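Side-chain contacts in RagB/SusD domain protein (Flavobacterium johnsoniae, PDB 5J90), which binds chitin as a SusD-like protein of a chitin utilization locus, probably helping to capture chitin chains at the outer membrane: residues Q53-D58 / D83-F88; V48-Q53 / W262-M267; A363-R368 / A374-D379. All coordinates share one frame; numbering follows the deposited sequence.

Contact 1 (Q53-D58 / D83-F88); sequences QGLNSD and DNWNGF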
loop_
_atom_site.group_PDB
_atom_site.type_symbol
_atom_site.label_atom_id
_atom_site.label_comp_id
_atom_site.label_asym_id
_atom_site.label_seq_id
_atom_site.Cartn_x
_atom_site.Cartn_y
_atom_site.Cartn_z
ATOM N N GLN A 53 5.995 -25.046 -2.353
ATOM C CA GLN A 53 5.102 -24.569 -1.307
ATOM C C GLN A 53 5.514 -25.007 0.101
ATOM O O GLN A 53 5.281 -24.291 1.074
ATOM C CB GLN A 53 3.657 -24.988 -1.611
ATOM C CG GLN A 53 2.666 -24.412 -0.613
ATOM C CD GLN A 53 1.196 -24.595 -0.996
ATOM O OE1 GLN A 53 0.803 -24.559 -2.171
ATOM N NE2 GLN A 53 0.373 -24.784 0.016
ATOM N N GLY A 54 6.135 -26.180 0.218
ATOM C CA GLY A 54 6.413 -26.756 1.524
ATOM C C GLY A 54 7.311 -25.938 2.432
ATOM O O GLY A 54 7.181 -25.982 3.660
ATOM N N LEU A 55 8.228 -25.190 1.825
ATOM C CA LEU A 55 9.205 -24.405 2.578
ATOM C C LEU A 55 8.949 -22.898 2.455
ATOM O O LEU A 55 9.812 -22.072 2.782
ATOM C CB LEU A 55 10.632 -24.762 2.138
ATOM C CG LEU A 55 11.076 -26.165 2.566
ATOM C CD1 LEU A 55 12.373 -26.571 1.887
ATOM C CD2 LEU A 55 11.241 -26.202 4.073
ATOM N N ASN A 56 7.743 -22.544 2.018
ATOM C CA ASN A 56 7.323 -21.142 2.051
ATOM C C ASN A 56 5.970 -21.004 2.753
ATOM O O ASN A 56 5.916 -21.043 3.976
ATOM C CB ASN A 56 7.449 -20.422 0.680
ATOM C CG ASN A 56 6.747 -21.150 -0.464
ATOM O OD1 ASN A 56 5.538 -21.036 -0.635
ATOM N ND2 ASN A 56 7.522 -21.846 -1.297
ATOM N N SER A 57 4.883 -20.895 2.003
ATOM C CA SER A 57 3.598 -20.622 2.629
ATOM C C SER A 57 3.077 -21.709 3.586
ATOM O O SER A 57 2.338 -21.395 4.524
ATOM C CB SER A 57 2.553 -20.265 1.582
ATOM O OG SER A 57 2.379 -21.301 0.638
ATOM N N ASP A 58 3.463 -22.975 3.389
ATOM C CA ASP A 58 3.036 -24.010 4.346
ATOM C C ASP A 58 3.553 -23.716 5.748
ATOM O O ASP A 58 2.959 -24.141 6.739
ATOM C CB ASP A 58 3.518 -25.403 3.929
ATOM C CG ASP A 58 2.652 -26.036 2.850
ATOM O OD1 ASP A 58 1.564 -25.497 2.532
ATOM O OD2 ASP A 58 3.074 -27.086 2.308
ATOM N N ASP A 83 16.782 -17.806 -3.087
ATOM C CA ASP A 83 16.423 -17.779 -4.504
ATOM C C ASP A 83 16.476 -19.166 -5.137
ATOM O O ASP A 83 15.714 -19.464 -6.056
ATOM C CB ASP A 83 17.335 -16.831 -5.286
ATOM C CG ASP A 83 17.091 -15.363 -4.959
ATOM O OD1 ASP A 83 16.294 -15.040 -4.045
ATOM O OD2 ASP A 83 17.732 -14.515 -5.617
ATOM N N ASN A 84 17.382 -20.009 -4.642
ATOM C CA ASN A 84 17.518 -21.363 -5.166
ATOM C C ASN A 84 16.322 -22.250 -4.809
ATOM O O ASN A 84 16.041 -23.231 -5.492
ATOM C CB ASN A 84 18.840 -22.005 -4.716
ATOM C CG ASN A 84 19.075 -21.886 -3.221
ATOM O OD1 ASN A 84 19.032 -20.791 -2.658
ATOM N ND2 ASN A 84 19.348 -23.015 -2.570
ATOM N N TRP A 85 15.603 -21.887 -3.752
ATOM C CA TRP A 85 14.358 -22.577 -3.404
ATOM C C TRP A 85 13.167 -21.993 -4.159
ATOM O O TRP A 85 12.377 -22.712 -4.770
ATOM C CB TRP A 85 14.073 -22.443 -1.909
ATOM C CG TRP A 85 14.981 -23.221 -0.996
ATOM C CD1 TRP A 85 16.104 -23.933 -1.335
ATOM C CD2 TRP A 85 14.827 -23.359 0.419
ATOM N NE1 TRP A 85 16.649 -24.511 -0.204
ATOM C CE2 TRP A 85 15.883 -24.173 0.883
ATOM C CE3 TRP A 85 13.892 -22.878 1.343
ATOM C CZ2 TRP A 85 16.029 -24.509 2.229
ATOM C CZ3 TRP A 85 14.035 -23.213 2.676
ATOM C CH2 TRP A 85 15.098 -24.025 3.109
ATOM N N ASN A 86 13.055 -20.671 -4.110
ATOM C CA ASN A 86 11.815 -20.007 -4.500
ATOM C C ASN A 86 11.604 -19.903 -6.003
ATOM O O ASN A 86 10.480 -19.723 -6.473
ATOM C CB ASN A 86 11.716 -18.644 -3.811
ATOM C CG ASN A 86 11.707 -18.768 -2.301
ATOM O OD1 ASN A 86 11.152 -19.727 -1.757
ATOM N ND2 ASN A 86 12.331 -17.818 -1.616
ATOM N N GLY A 87 12.679 -20.038 -6.773
ATOM C CA GLY A 87 12.560 -20.065 -8.218
ATOM C C GLY A 87 11.662 -21.181 -8.724
ATOM O O GLY A 87 11.028 -21.041 -9.765
ATOM N N PHE A 88 11.592 -22.280 -7.981
ATOM C CA PHE A 88 10.740 -23.404 -8.369
ATOM C C PHE A 88 9.269 -23.024 -8.513
ATOM O O PHE A 88 8.562 -23.573 -9.361
ATOM C CB PHE A 88 10.885 -24.558 -7.371
ATOM C CG PHE A 88 12.115 -25.391 -7.589
ATOM C CD1 PHE A 88 13.332 -25.017 -7.045
ATOM C CD2 PHE A 88 12.049 -26.545 -8.356
ATOM C CE1 PHE A 88 14.476 -25.791 -7.261
ATOM C CE2 PHE A 88 13.184 -27.324 -8.574
ATOM C CZ PHE A 88 14.397 -26.945 -8.023
HETATM O O HOH W 1 10.398 -22.342 -1.114
#
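L55 and W85 make the apolar half of this contact, between the turn that follows helix 46-54 and the first turns of the long helix 83-108. CD1 of L55 sits over one face of the indole in a CH-pi contact, 3.9 Å from the centroid of the six-membered ring of W85 and only 12° off its normal. CB of L55 adds a second touch, 3.8 Å from CZ3 at the rim of the W85 ring. In W85 the indole lies beside the backbone N and anti to the carbonyl carbon (chi1 -71°), which carries the benzo part of the ring toward the turn. On helix 46-54, L51 also packs against W85.

The polar half runs through water. N56 ND2 and N86 OD1 stand 4.2 Å apart, too far for a direct bond, and one water spans them: it accepts from N56 ND2 at 2.9 Å and donates to N86 OD1 at 2.8 Å. Both ends have another mate, since N56 ND2 also reaches Q52 O and N86 OD1 also accepts from N76 ND2. At its other end the N56 amide takes S57 N on OD1 at 2.7 Å, with the donor above the carbonyl plane, 35° out of it.

With an alanine at the W85 position, L55 CD1 would probably lose the aromatic face it rests on, and a gap is likely to open beside L51.

The chemistry is thus split: dispersion holds the leucine to the indole, while a water links two buried amides that do not touch, each of which also has a direct partner, its donor and acceptor roles set by the amide ends it meets.

Contact 2 (V48-Q53 / W262-M267); sequences VYQLQQ and WLDIRM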
loop_
_atom_site.group_PDB
_atom_site.type_symbol
_atom_site.label_atom_id
_atom_site.label_comp_id
_atom_site.label_asym_id
_atom_site.label_seq_id
_atom_site.Cartn_x
_atom_site.Cartn_y
_atom_site.Cartn_z
ATOM N N VAL A 48 10.050 -31.356 -5.378
ATOM C CA VAL A 48 9.620 -30.114 -6.014
ATOM C C VAL A 48 8.493 -29.454 -5.213
ATOM O O VAL A 48 8.534 -28.244 -4.999
ATOM C CB VAL A 48 9.229 -30.289 -7.496
ATOM C CG1 VAL A 48 8.669 -28.984 -8.051
ATOM C CG2 VAL A 48 10.449 -30.728 -8.321
ATOM N N TYR A 49 7.498 -30.220 -4.754
ATOM C CA TYR A 49 6.476 -29.626 -3.885
ATOM C C TYR A 49 7.114 -28.960 -2.664
ATOM O O TYR A 49 6.708 -27.868 -2.243
ATOM C CB TYR A 49 5.402 -30.640 -3.431
ATOM C CG TYR A 49 4.450 -29.948 -2.477
ATOM C CD1 TYR A 49 3.379 -29.213 -2.959
ATOM C CD2 TYR A 49 4.685 -29.935 -1.109
ATOM C CE1 TYR A 49 2.540 -28.519 -2.102
ATOM C CE2 TYR A 49 3.858 -29.244 -0.245
ATOM C CZ TYR A 49 2.783 -28.534 -0.749
ATOM O OH TYR A 49 1.967 -27.832 0.116
ATOM N N GLN A 50 8.099 -29.627 -2.072
ATOM C CA GLN A 50 8.749 -29.097 -0.891
ATOM C C GLN A 50 9.276 -27.683 -1.155
ATOM O O GLN A 50 9.209 -26.828 -0.276
ATOM C CB GLN A 50 9.891 -30.026 -0.455
ATOM C CG GLN A 50 10.488 -29.667 0.887
ATOM C CD GLN A 50 11.602 -30.602 1.293
ATOM O OE1 GLN A 50 12.354 -31.099 0.448
ATOM N NE2 GLN A 50 11.723 -30.840 2.587
ATOM N N LEU A 51 9.787 -27.435 -2.363
ATOM C CA LEU A 51 10.319 -26.110 -2.709
ATOM C C LEU A 51 9.237 -25.147 -3.222
ATOM O O LEU A 51 9.298 -23.942 -2.979
ATOM C CB LEU A 51 11.451 -26.238 -3.738
ATOM C CG LEU A 51 12.651 -27.049 -3.245
ATOM C CD1 LEU A 51 13.616 -27.271 -4.399
ATOM C CD2 LEU A 51 13.339 -26.333 -2.104
ATOM N N GLN A 52 8.245 -25.683 -3.923
ATOM C CA GLN A 52 7.176 -24.862 -4.476
ATOM C C GLN A 52 6.298 -24.264 -3.390
ATOM O O GLN A 52 5.885 -23.107 -3.501
ATOM C CB GLN A 52 6.303 -25.690 -5.414
ATOM C CG GLN A 52 5.272 -24.836 -6.136
ATOM C CD GLN A 52 3.986 -25.579 -6.446
ATOM O OE1 GLN A 52 3.718 -26.648 -5.888
ATOM N NE2 GLN A 52 3.182 -25.013 -7.338
ATOM N N GLN A 53 5.995 -25.046 -2.353
ATOM C CA GLN A 53 5.102 -24.569 -1.307
ATOM C C GLN A 53 5.514 -25.007 0.101
ATOM O O GLN A 53 5.281 -24.291 1.074
ATOM C CB GLN A 53 3.657 -24.988 -1.611
ATOM C CG GLN A 53 2.666 -24.412 -0.613
ATOM C CD GLN A 53 1.196 -24.595 -0.996
ATOM O OE1 GLN A 53 0.803 -24.559 -2.171
ATOM N NE2 GLN A 53 0.373 -24.784 0.016
ATOM N N TRP A 262 10.705 -38.400 5.202
ATOM C CA TRP A 262 11.898 -37.569 5.342
ATOM C C TRP A 262 11.988 -36.867 6.687
ATOM O O TRP A 262 13.056 -36.367 7.055
ATOM C CB TRP A 262 11.949 -36.507 4.246
ATOM C CG TRP A 262 11.916 -37.033 2.857
ATOM C CD1 TRP A 262 12.068 -38.332 2.456
ATOM C CD2 TRP A 262 11.709 -36.270 1.667
ATOM N NE1 TRP A 262 11.975 -38.419 1.092
ATOM C CE2 TRP A 262 11.741 -37.167 0.580
ATOM C CE3 TRP A 262 11.484 -34.913 1.414
ATOM C CZ2 TRP A 262 11.573 -36.751 -0.737
ATOM C CZ3 TRP A 262 11.317 -34.502 0.104
ATOM C CH2 TRP A 262 11.362 -35.416 -0.954
ATOM N N LEU A 263 10.870 -36.801 7.406
ATOM C CA LEU A 263 10.786 -36.063 8.666
ATOM C C LEU A 263 11.221 -34.601 8.505
ATOM O O LEU A 263 11.794 -34.010 9.421
ATOM C CB LEU A 263 11.628 -36.742 9.751
ATOM C CG LEU A 263 11.362 -38.229 10.013
ATOM C CD1 LEU A 263 12.279 -38.730 11.127
ATOM C CD2 LEU A 263 9.903 -38.496 10.357
ATOM N N ASP A 264 10.934 -34.021 7.341
ATOM C CA ASP A 264 11.360 -32.654 7.044
ATOM C C ASP A 264 10.282 -31.613 7.343
ATOM O O ASP A 264 10.518 -30.406 7.220
ATOM C CB ASP A 264 11.778 -32.529 5.584
ATOM C CG ASP A 264 13.260 -32.754 5.371
ATOM O OD1 ASP A 264 14.029 -32.797 6.365
ATOM O OD2 ASP A 264 13.648 -32.868 4.190
ATOM N N ILE A 265 9.096 -32.071 7.717
ATOM C CA ILE A 265 8.024 -31.152 8.106
ATOM C C ILE A 265 7.199 -31.795 9.216
ATOM O O ILE A 265 7.003 -33.028 9.235
ATOM C CB ILE A 265 7.153 -30.705 6.887
ATOM C CG1 ILE A 265 6.395 -29.397 7.185
ATOM C CG2 ILE A 265 6.191 -31.797 6.440
ATOM C CD1 ILE A 265 7.299 -28.176 7.210
ATOM N N ARG A 266 6.748 -30.961 10.149
ATOM C CA ARG A 266 6.020 -31.406 11.333
ATOM C C ARG A 266 4.839 -30.477 11.613
ATOM O O ARG A 266 4.723 -29.395 11.018
ATOM C CB ARG A 266 6.937 -31.384 12.566
ATOM C CG ARG A 266 8.231 -32.209 12.485
ATOM C CD ARG A 266 8.025 -33.694 12.792
ATOM N NE ARG A 266 7.536 -34.420 11.631
ATOM C CZ ARG A 266 7.391 -35.742 11.565
ATOM N NH1 ARG A 266 7.713 -36.509 12.605
ATOM N NH2 ARG A 266 6.933 -36.298 10.457
ATOM N N MET A 267 3.960 -30.895 12.518
ATOM C CA MET A 267 2.977 -30.001 13.114
ATOM C C MET A 267 3.663 -28.723 13.603
ATOM O O MET A 267 4.788 -28.769 14.108
ATOM C CB MET A 267 2.326 -30.710 14.299
ATOM C CG MET A 267 1.220 -29.929 14.988
ATOM S SD MET A 267 0.685 -30.842 16.454
ATOM C CE MET A 267 -0.866 -30.021 16.808
HETATM O O HOH W 2 9.961 -29.581 4.447
#
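Q50 NE2 is gripped twice, by the carboxylate of D264 and by a water. Its bond to D264 OD2 is 3.2 Å long and fairly straight, with 163° at the hydrogen; the acceptor lies nearly in the amide plane of Q50, while the amide nitrogen stands above the plane of the carboxylate. The water accepts from Q50 NE2 at 2.9 Å and donates to D264 O, also at 2.9 Å, so one amide nitrogen is tied to both the side chain and the main chain of the same aspartate.

The glutamine reaches this far because its chain is extended: CG is anti to the backbone N (chi1 -171°) and chi2 is fully stretched, carrying the amide straight out from the helix. OE1 on the amide's other branch comes to 3.6 Å from CZ3 of W262, slanting at the ring, whose plane is turned 44° from that of the amide. This touch is packing alone.

The other carboxylate oxygen of D264 has its own partners. OD1 takes a hydrogen bond from T68 OG1 and a salt bridge from K309 NZ, and that lysine also bonds W262 O; these partners probably fix the carboxylate and may temper its negative charge.

The contact lies where helix 46-54 passes the loop leaving helix 255-261. I258 of that helix packs on Q50, and W262 leans on E46 and W47 at the start of helix 46-54. Just beyond D264 the chain enters the short, weakly bonded strand 266-267, which pairs antiparallel with strand 64-65.

Contact 3 (A363-R368 / A374-D379); sequences ASFDQR and AGYIAD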
loop_
_atom_site.group_PDB
_atom_site.type_symbol
_atom_site.label_atom_id
_atom_site.label_comp_id
_atom_site.label_asym_id
_atom_site.label_seq_id
_atom_site.Cartn_x
_atom_site.Cartn_y
_atom_site.Cartn_z
ATOM N N ALA A 363 -19.706 -27.596 8.247
ATOM C CA ALA A 363 -19.247 -28.152 6.978
ATOM C C ALA A 363 -17.867 -28.792 7.123
ATOM O O ALA A 363 -17.628 -29.897 6.614
ATOM C CB ALA A 363 -19.219 -27.076 5.896
ATOM N N SER A 364 -16.959 -28.106 7.809
ATOM C CA SER A 364 -15.616 -28.629 8.015
ATOM C C SER A 364 -15.610 -29.887 8.898
ATOM O O SER A 364 -14.920 -30.858 8.581
ATOM C CB SER A 364 -14.702 -27.544 8.601
ATOM O OG SER A 364 -13.398 -28.053 8.812
ATOM N N PHE A 365 -16.358 -29.861 10.000
ATOM C CA PHE A 365 -16.473 -31.043 10.861
ATOM C C PHE A 365 -16.994 -32.228 10.052
ATOM O O PHE A 365 -16.451 -33.339 10.154
ATOM C CB PHE A 365 -17.398 -30.775 12.053
ATOM C CG PHE A 365 -16.695 -30.269 13.290
ATOM C CD1 PHE A 365 -15.920 -29.112 13.262
ATOM C CD2 PHE A 365 -16.846 -30.931 14.502
ATOM C CE1 PHE A 365 -15.293 -28.647 14.410
ATOM C CE2 PHE A 365 -16.224 -30.471 15.649
ATOM C CZ PHE A 365 -15.448 -29.322 15.607
ATOM N N ASP A 366 -18.032 -32.006 9.249
ATOM C CA ASP A 366 -18.579 -33.069 8.412
ATOM C C ASP A 366 -17.544 -33.564 7.407
ATOM O O ASP A 366 -17.409 -34.774 7.181
ATOM C CB ASP A 366 -19.834 -32.596 7.680
ATOM C CG ASP A 366 -21.014 -32.385 8.610
ATOM O OD1 ASP A 366 -20.981 -32.869 9.764
ATOM O OD2 ASP A 366 -21.986 -31.738 8.172
ATOM N N GLN A 367 -16.803 -32.631 6.811
ATOM C CA GLN A 367 -15.804 -32.984 5.818
ATOM C C GLN A 367 -14.733 -33.896 6.413
ATOM O O GLN A 367 -14.248 -34.821 5.740
ATOM C CB GLN A 367 -15.161 -31.726 5.234
ATOM C CG GLN A 367 -14.299 -32.024 4.034
ATOM C CD GLN A 367 -13.767 -30.784 3.356
ATOM O OE1 GLN A 367 -13.485 -29.767 4.000
ATOM N NE2 GLN A 367 -13.614 -30.864 2.045
ATOM N N ARG A 368 -14.380 -33.647 7.670
ATOM C CA ARG A 368 -13.325 -34.411 8.332
ATOM C C ARG A 368 -13.858 -35.638 9.078
ATOM O O ARG A 368 -13.084 -36.398 9.647
ATOM C CB ARG A 368 -12.536 -33.512 9.291
ATOM C CG ARG A 368 -12.054 -32.205 8.674
ATOM C CD ARG A 368 -11.189 -32.422 7.447
ATOM N NE ARG A 368 -10.613 -31.150 7.014
ATOM C CZ ARG A 368 -9.591 -31.035 6.182
ATOM N NH1 ARG A 368 -9.009 -32.115 5.673
ATOM N NH2 ARG A 368 -9.140 -29.830 5.865
ATOM N N ALA A 374 -21.829 -29.059 17.474
ATOM C CA ALA A 374 -22.724 -28.186 18.225
ATOM C C ALA A 374 -22.086 -27.662 19.513
ATOM O O ALA A 374 -22.169 -26.469 19.815
ATOM C CB ALA A 374 -24.042 -28.894 18.525
ATOM N N GLY A 375 -21.447 -28.553 20.266
ATOM C CA GLY A 375 -20.800 -28.177 21.510
ATOM C C GLY A 375 -19.590 -27.290 21.291
ATOM O O GLY A 375 -19.336 -26.356 22.055
ATOM N N TYR A 376 -18.833 -27.603 20.244
ATOM C CA TYR A 376 -17.653 -26.827 19.864
ATOM C C TYR A 376 -18.054 -25.400 19.482
ATOM O O TYR A 376 -17.446 -24.431 19.939
ATOM C CB TYR A 376 -16.970 -27.535 18.695
ATOM C CG TYR A 376 -15.718 -26.883 18.146
ATOM C CD1 TYR A 376 -15.795 -25.956 17.109
ATOM C CD2 TYR A 376 -14.463 -27.224 18.630
ATOM C CE1 TYR A 376 -14.650 -25.373 16.580
ATOM C CE2 TYR A 376 -13.305 -26.637 18.109
ATOM C CZ TYR A 376 -13.414 -25.713 17.084
ATOM O OH TYR A 376 -12.280 -25.138 16.559
ATOM N N ILE A 377 -19.101 -25.302 18.673
ATOM C CA ILE A 377 -19.636 -24.034 18.202
ATOM C C ILE A 377 -20.183 -23.171 19.344
ATOM O O ILE A 377 -20.084 -21.944 19.308
ATOM C CB ILE A 377 -20.726 -24.290 17.147
ATOM C CG1 ILE A 377 -20.081 -24.742 15.830
ATOM C CG2 ILE A 377 -21.598 -23.065 16.942
ATOM C CD1 ILE A 377 -21.065 -25.319 14.839
ATOM N N ALA A 378 -20.731 -23.814 20.374
ATOM C CA ALA A 378 -21.329 -23.072 21.481
ATOM C C ALA A 378 -20.345 -22.708 22.597
ATOM O O ALA A 378 -20.695 -21.965 23.515
ATOM C CB ALA A 378 -22.515 -23.849 22.055
ATOM N N ASP A 379 -19.114 -23.208 22.518
ATOM C CA ASP A 379 -18.153 -23.015 23.601
ATOM C C ASP A 379 -17.590 -21.595 23.643
ATOM O O ASP A 379 -16.943 -21.146 22.694
ATOM C CB ASP A 379 -17.019 -24.035 23.506
ATOM C CG ASP A 379 -16.097 -23.983 24.706
ATOM O OD1 ASP A 379 -15.391 -22.969 24.872
ATOM O OD2 ASP A 379 -16.079 -24.959 25.490
#
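F365 and Y376 bring their rings together across an alpha-alpha hairpin: helix 353-368 ends, a short turn follows, and helix 373-378 turns the chain back at a slant. Such helical hairpins fit the alpha-helical, TPR-related architecture of the SusD family.

The contact between the two segments is aromatic and apolar, with no hydrogen bond across it. The ring planes meet at 53° and the centroids are 5.0 Å apart, an oblique pair. F365 brings its far end, CZ and CE1, over one face of the tyrosine ring, toward the rim at CG and CD1. Y376 presents that face because its ring leaves the helix anti to the backbone N (chi1 180°). P281, R282 and V370 pack around F365, and I361 and I426 around Y376.

The polar end of the tyrosine belongs to other parts of the fold: Y376 OH is hydrogen-bonded to Q423 NE2 of helix 413-428, with weak bonds to D280 and R282. The ring is therefore held at its hydroxyl while its base carries the phenylalanine. In the closest approach, F365 CZ lies 3.5 Å from Y376 CG.

Contacts 1 and 2 are neighbours, their centres about 9 Å apart, and both use helix 46-54 and share Q53. Contact 2 spans more chain, from 48 to 267, and contact 1, 53 to 88, lies wholly within that span. The turn just after helix 46-54 meets helix 83-108, and Q50 within the helix meets the loop before strand 266-267. With a probable hydrogen bond from Y49 OH to D58 OD2, they form one packed region around that helix. Contact 3 comes later in sequence, a local hairpin centred about 33 Å from contact 1, across the chain's centre, and about 29 Å from contact 2: separate packing, its nearest atoms about 12 Å from either.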